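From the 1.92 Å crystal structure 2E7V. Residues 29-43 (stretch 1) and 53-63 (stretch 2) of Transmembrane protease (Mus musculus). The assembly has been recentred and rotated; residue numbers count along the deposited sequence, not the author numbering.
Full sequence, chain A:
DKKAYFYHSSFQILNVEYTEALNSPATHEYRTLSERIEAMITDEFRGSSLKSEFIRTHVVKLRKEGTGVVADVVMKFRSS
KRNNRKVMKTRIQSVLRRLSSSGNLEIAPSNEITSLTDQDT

Stretch 1, residues 29-43: EYRTLSERIEAMITD
Stretch 2 (53-63) EFIRTHVVKLR

A helix side chain accepts a hydrogen bond directly from the strand backbone: Val59 N donates to Glu38 OE1 at 2.8 Å with an N-H...O angle of 166°. The same carboxylate oxygen lies 3.2 Å from His58 CA and accepts from a water at 2.6 Å; that water also donates to Val59 O at 3.1 Å, so Glu38 OE1 serves both the N-H and, through water, the C=O of Val59. The CA-to-CB bond of Glu38 points sideways, but the extended side chain (chi1 -75°, m; chi2 164°, t; chi3 -173°) brings its end nearer the strand.

Residues 29-43 are helical throughout, with phi/psi near -65/-42 and regular i to i+4 backbone hydrogen bonds. Residues 54-63 form a strand that departs from regular extension at Ile55 (-99/-59) and Val60 (-83/-25). The two run roughly antiparallel, at 147°, with axes approaching to 7.7 Å. The CA register pairs Tyr30 with Leu62 (7.6 Å), Ser34 with Val59 (5.9 Å) and Glu38 with His58 (5.8 Å).

Phe54, Thr57, Val59 and Leu62 point toward the helix. Leu62 (m, t) is the most covered: its CD1 sits over one face of the Tyr30 ring, 3.9 Å from the centroid and 13° off the normal, a CH-pi contact, and also packs 3.9 Å from Leu33 CD2. Tyr30 (t, chi2 -68°) carries its hydroxyl to the strand backbone, with OH 3.0 Å from Lys61 CA and 3.4 Å from Leu62 N.

Ser34 (m) turns back on its own helix, OG donating to Tyr30 O at 3.1 Å, while OG also lies 3.5 Å from Val59 CG1. Val59 (t) meets Ile37 (m, t) through CG2 to CG2 at 3.8 Å, and Ile37 CD1 makes a looser contact with Leu62 CD2 at 4.4 Å.

Toward the C-terminal end of stretch 1, Thr57 (t) sets its methyl against the helix: Thr57 CG2 lies 3.6 Å from Glu38 O, 3.6 Å from Thr42 OG1 and 3.9 Å from Ile41 CG2. Its hydroxyl is bonded elsewhere in the structure. Thr42 (m) donates from OG1 to Glu38 O at 2.7 Å, and a second water bridges the stretches, donating to Thr42 OG1 at 2.8 Å and accepting from Thr57 N at 3.0 Å. Phe54 (t, chi2 -94°) packs beyond, CZ 4.0 Å from Thr42 OG1 and CE2 4.4 Å from Ile41 CG2. The contact buries 608 Å² in total.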

# COMPACT_ATOMS: atom_id res chain seq x y z
N GLU A 29 6.90 -2.99 15.93
CA GLU A 29 6.96 -1.92 14.92
C GLU A 29 6.66 -2.42 13.50
O GLU A 29 5.87 -1.82 12.77
CB GLU A 29 8.33 -1.24 14.92
CG GLU A 29 8.60 -0.33 16.11
CD GLU A 29 9.07 -1.07 17.35
OE1 GLU A 29 9.34 -2.29 17.26
OE2 GLU A 29 9.19 -0.43 18.42
N TYR A 30 7.32 -3.51 13.11
CA TYR A 30 7.13 -4.09 11.78
C TYR A 30 5.69 -4.56 11.60
O TYR A 30 5.02 -4.18 10.63
CB TYR A 30 8.08 -5.28 11.60
CG TYR A 30 8.13 -5.87 10.20
CD1 TYR A 30 7.03 -6.56 9.67
CD2 TYR A 30 9.28 -5.79 9.43
CE1 TYR A 30 7.10 -7.16 8.41
CE2 TYR A 30 9.36 -6.39 8.17
CZ TYR A 30 8.27 -7.07 7.67
OH TYR A 30 8.36 -7.68 6.44
N ARG A 31 5.20 -5.37 12.53
CA ARG A 31 3.85 -5.90 12.42
C ARG A 31 2.73 -4.86 12.46
O ARG A 31 1.74 -4.99 11.73
CB ARG A 31 3.62 -6.99 13.47
CG ARG A 31 4.47 -8.22 13.20
CD ARG A 31 4.29 -9.33 14.22
NE ARG A 31 5.18 -10.46 13.92
CZ ARG A 31 5.10 -11.66 14.48
NH1 ARG A 31 4.17 -11.91 15.39
NH2 ARG A 31 5.96 -12.61 14.14
N THR A 32 2.86 -3.83 13.29
CA THR A 32 1.82 -2.81 13.38
C THR A 32 1.81 -1.91 12.14
O THR A 32 0.75 -1.51 11.66
CB THR A 32 1.95 -1.93 14.67
OG1 THR A 32 3.16 -1.19 14.63
CG2 THR A 32 1.95 -2.81 15.90
N LEU A 33 2.99 -1.62 11.61
CA LEU A 33 3.07 -0.81 10.40
C LEU A 33 2.54 -1.64 9.22
O LEU A 33 1.81 -1.12 8.37
CB LEU A 33 4.51 -0.37 10.11
CG LEU A 33 4.66 0.34 8.76
CD1 LEU A 33 3.73 1.55 8.73
CD2 LEU A 33 6.11 0.74 8.52
N SER A 34 2.91 -2.92 9.16
CA SER A 34 2.44 -3.80 8.09
C SER A 34 0.93 -3.98 8.14
O SER A 34 0.26 -4.03 7.12
CB SER A 34 3.11 -5.18 8.19
OG SER A 34 4.44 -5.12 7.72
N GLU A 35 0.41 -4.07 9.36
CA GLU A 35 -1.02 -4.24 9.57
C GLU A 35 -1.79 -2.99 9.14
O GLU A 35 -2.86 -3.10 8.55
CB GLU A 35 -1.28 -4.57 11.04
CG GLU A 35 -2.74 -4.64 11.43
CD GLU A 35 -2.89 -5.01 12.89
OE1 GLU A 35 -2.56 -6.17 13.25
OE2 GLU A 35 -3.34 -4.15 13.68
N ARG A 36 -1.24 -1.82 9.44
CA ARG A 36 -1.89 -0.56 9.07
C ARG A 36 -1.93 -0.42 7.55
O ARG A 36 -2.96 -0.03 6.97
CB ARG A 36 -1.13 0.62 9.69
CG ARG A 36 -1.59 2.01 9.22
CD ARG A 36 -3.08 2.24 9.44
NE ARG A 36 -3.55 3.53 8.91
CZ ARG A 36 -4.83 3.81 8.65
NH1 ARG A 36 -5.76 2.90 8.89
NH2 ARG A 36 -5.17 4.99 8.14
N ILE A 37 -0.82 -0.74 6.91
CA ILE A 37 -0.72 -0.68 5.46
C ILE A 37 -1.71 -1.65 4.80
O ILE A 37 -2.38 -1.30 3.81
CB ILE A 37 0.74 -0.98 5.01
CG1 ILE A 37 1.63 0.21 5.38
CG2 ILE A 37 0.80 -1.23 3.49
CD1 ILE A 37 3.12 -0.06 5.29
N GLU A 38 -1.82 -2.86 5.35
CA GLU A 38 -2.75 -3.87 4.82
C GLU A 38 -4.21 -3.44 5.00
O GLU A 38 -5.06 -3.70 4.14
CB GLU A 38 -2.50 -5.22 5.51
CG GLU A 38 -1.23 -5.92 5.01
CD GLU A 38 -0.74 -7.04 5.90
OE1 GLU A 38 0.37 -7.58 5.63
OE2 GLU A 38 -1.45 -7.40 6.88
N ALA A 39 -4.50 -2.79 6.12
CA ALA A 39 -5.85 -2.32 6.40
C ALA A 39 -6.23 -1.21 5.44
O ALA A 39 -7.37 -1.15 4.96
CB ALA A 39 -5.93 -1.80 7.83
N MET A 40 -5.28 -0.32 5.16
CA MET A 40 -5.51 0.80 4.26
C MET A 40 -5.83 0.32 2.86
O MET A 40 -6.80 0.76 2.24
CB MET A 40 -4.28 1.73 4.24
CG MET A 40 -4.09 2.52 5.55
SD MET A 40 -2.69 3.65 5.52
CE MET A 40 -3.27 4.81 4.29
N ILE A 41 -5.00 -0.58 2.34
CA ILE A 41 -5.21 -1.12 1.01
C ILE A 41 -6.54 -1.87 0.95
O ILE A 41 -7.32 -1.71 -0.00
CB ILE A 41 -4.04 -2.06 0.60
CG1 ILE A 41 -2.78 -1.22 0.37
CG2 ILE A 41 -4.39 -2.84 -0.66
CD1 ILE A 41 -1.50 -2.05 0.24
N THR A 42 -6.82 -2.67 1.98
CA THR A 42 -8.07 -3.43 2.03
C THR A 42 -9.28 -2.50 2.01
O THR A 42 -10.23 -2.72 1.25
CB THR A 42 -8.13 -4.33 3.30
OG1 THR A 42 -7.03 -5.26 3.28
CG2 THR A 42 -9.45 -5.11 3.35
N ASP A 43 -9.25 -1.45 2.83
CA ASP A 43 -10.35 -0.48 2.87
C ASP A 43 -10.58 0.19 1.51
O ASP A 43 -11.72 0.38 1.09
CB ASP A 43 -10.07 0.61 3.91
CG ASP A 43 -10.23 0.12 5.34
OD1 ASP A 43 -9.71 0.79 6.25
OD2 ASP A 43 -10.89 -0.92 5.56
N GLU A 53 -14.01 -8.41 -6.45
CA GLU A 53 -12.86 -9.19 -6.93
C GLU A 53 -11.68 -9.25 -5.97
O GLU A 53 -10.94 -10.23 -5.97
CB GLU A 53 -12.37 -8.63 -8.28
CG GLU A 53 -13.38 -8.69 -9.44
CD GLU A 53 -14.22 -7.43 -9.55
OE1 GLU A 53 -14.99 -7.32 -10.52
OE2 GLU A 53 -14.12 -6.55 -8.67
N PHE A 54 -11.46 -8.20 -5.19
CA PHE A 54 -10.34 -8.17 -4.24
C PHE A 54 -10.51 -9.24 -3.15
O PHE A 54 -11.55 -9.31 -2.51
CB PHE A 54 -10.22 -6.77 -3.61
CG PHE A 54 -9.18 -6.67 -2.52
CD1 PHE A 54 -9.54 -6.83 -1.18
CD2 PHE A 54 -7.85 -6.41 -2.83
CE1 PHE A 54 -8.58 -6.74 -0.16
CE2 PHE A 54 -6.88 -6.32 -1.82
CZ PHE A 54 -7.25 -6.48 -0.48
N ILE A 55 -9.49 -10.07 -2.96
CA ILE A 55 -9.56 -11.11 -1.94
C ILE A 55 -8.83 -10.69 -0.67
O ILE A 55 -9.43 -10.64 0.40
CB ILE A 55 -8.97 -12.45 -2.43
CG1 ILE A 55 -9.81 -12.98 -3.60
CG2 ILE A 55 -8.99 -13.49 -1.29
CD1 ILE A 55 -9.32 -14.27 -4.18
N ARG A 56 -7.54 -10.40 -0.79
CA ARG A 56 -6.76 -9.96 0.36
C ARG A 56 -5.37 -9.46 -0.05
O ARG A 56 -4.90 -9.71 -1.17
CB ARG A 56 -6.60 -11.10 1.37
CG ARG A 56 -5.85 -12.29 0.81
CD ARG A 56 -5.69 -13.41 1.82
NE ARG A 56 -5.55 -14.67 1.10
CZ ARG A 56 -6.57 -15.43 0.73
NH1 ARG A 56 -7.81 -15.06 1.02
NH2 ARG A 56 -6.36 -16.54 0.04
N THR A 57 -4.73 -8.77 0.87
CA THR A 57 -3.40 -8.22 0.62
C THR A 57 -2.46 -8.47 1.80
O THR A 57 -2.89 -8.77 2.92
CB THR A 57 -3.48 -6.71 0.38
OG1 THR A 57 -2.21 -6.21 -0.06
CG2 THR A 57 -3.89 -5.98 1.65
N HIS A 58 -1.17 -8.35 1.53
CA HIS A 58 -0.20 -8.54 2.59
C HIS A 58 1.16 -8.00 2.21
O HIS A 58 1.61 -8.10 1.06
CB HIS A 58 -0.10 -10.02 2.97
CG HIS A 58 0.65 -10.87 1.98
ND1 HIS A 58 1.93 -11.33 2.22
CD2 HIS A 58 0.28 -11.39 0.79
CE1 HIS A 58 2.31 -12.10 1.22
NE2 HIS A 58 1.34 -12.15 0.33
N VAL A 59 1.78 -7.37 3.20
CA VAL A 59 3.11 -6.80 3.07
C VAL A 59 4.08 -7.99 3.12
O VAL A 59 4.10 -8.73 4.10
CB VAL A 59 3.38 -5.82 4.24
CG1 VAL A 59 4.84 -5.42 4.29
CG2 VAL A 59 2.49 -4.59 4.10
N VAL A 60 4.84 -8.18 2.05
CA VAL A 60 5.79 -9.29 2.00
C VAL A 60 7.08 -8.90 2.71
O VAL A 60 7.82 -9.76 3.18
CB VAL A 60 6.11 -9.70 0.55
CG1 VAL A 60 4.84 -10.13 -0.15
CG2 VAL A 60 6.76 -8.55 -0.18
N LYS A 61 7.34 -7.60 2.77
CA LYS A 61 8.50 -7.11 3.48
C LYS A 61 8.62 -5.60 3.43
O LYS A 61 8.07 -4.94 2.53
CB LYS A 61 9.78 -7.76 2.96
CG LYS A 61 10.48 -7.08 1.82
CD LYS A 61 11.91 -7.59 1.74
CE LYS A 61 12.65 -7.38 3.06
NZ LYS A 61 14.04 -7.93 3.07
N LEU A 62 9.29 -5.06 4.44
CA LEU A 62 9.52 -3.63 4.56
C LEU A 62 10.99 -3.43 4.27
O LEU A 62 11.84 -4.07 4.88
CB LEU A 62 9.20 -3.14 5.97
CG LEU A 62 7.73 -3.24 6.36
CD1 LEU A 62 7.54 -2.84 7.82
CD2 LEU A 62 6.91 -2.35 5.42
N ARG A 63 11.29 -2.57 3.32
CA ARG A 63 12.67 -2.34 2.98
C ARG A 63 13.05 -0.92 3.27
O ARG A 63 12.21 -0.02 3.34
CB ARG A 63 12.93 -2.68 1.49
CG ARG A 63 12.88 -4.17 1.21
CD ARG A 63 13.17 -4.52 -0.25
NE ARG A 63 12.15 -4.00 -1.16
CZ ARG A 63 12.21 -2.84 -1.79
NH1 ARG A 63 13.26 -2.04 -1.63
NH2 ARG A 63 11.22 -2.47 -2.60
O HOH W 1 2.62 -8.32 6.79
O HOH W 2 -6.48 -8.03 3.16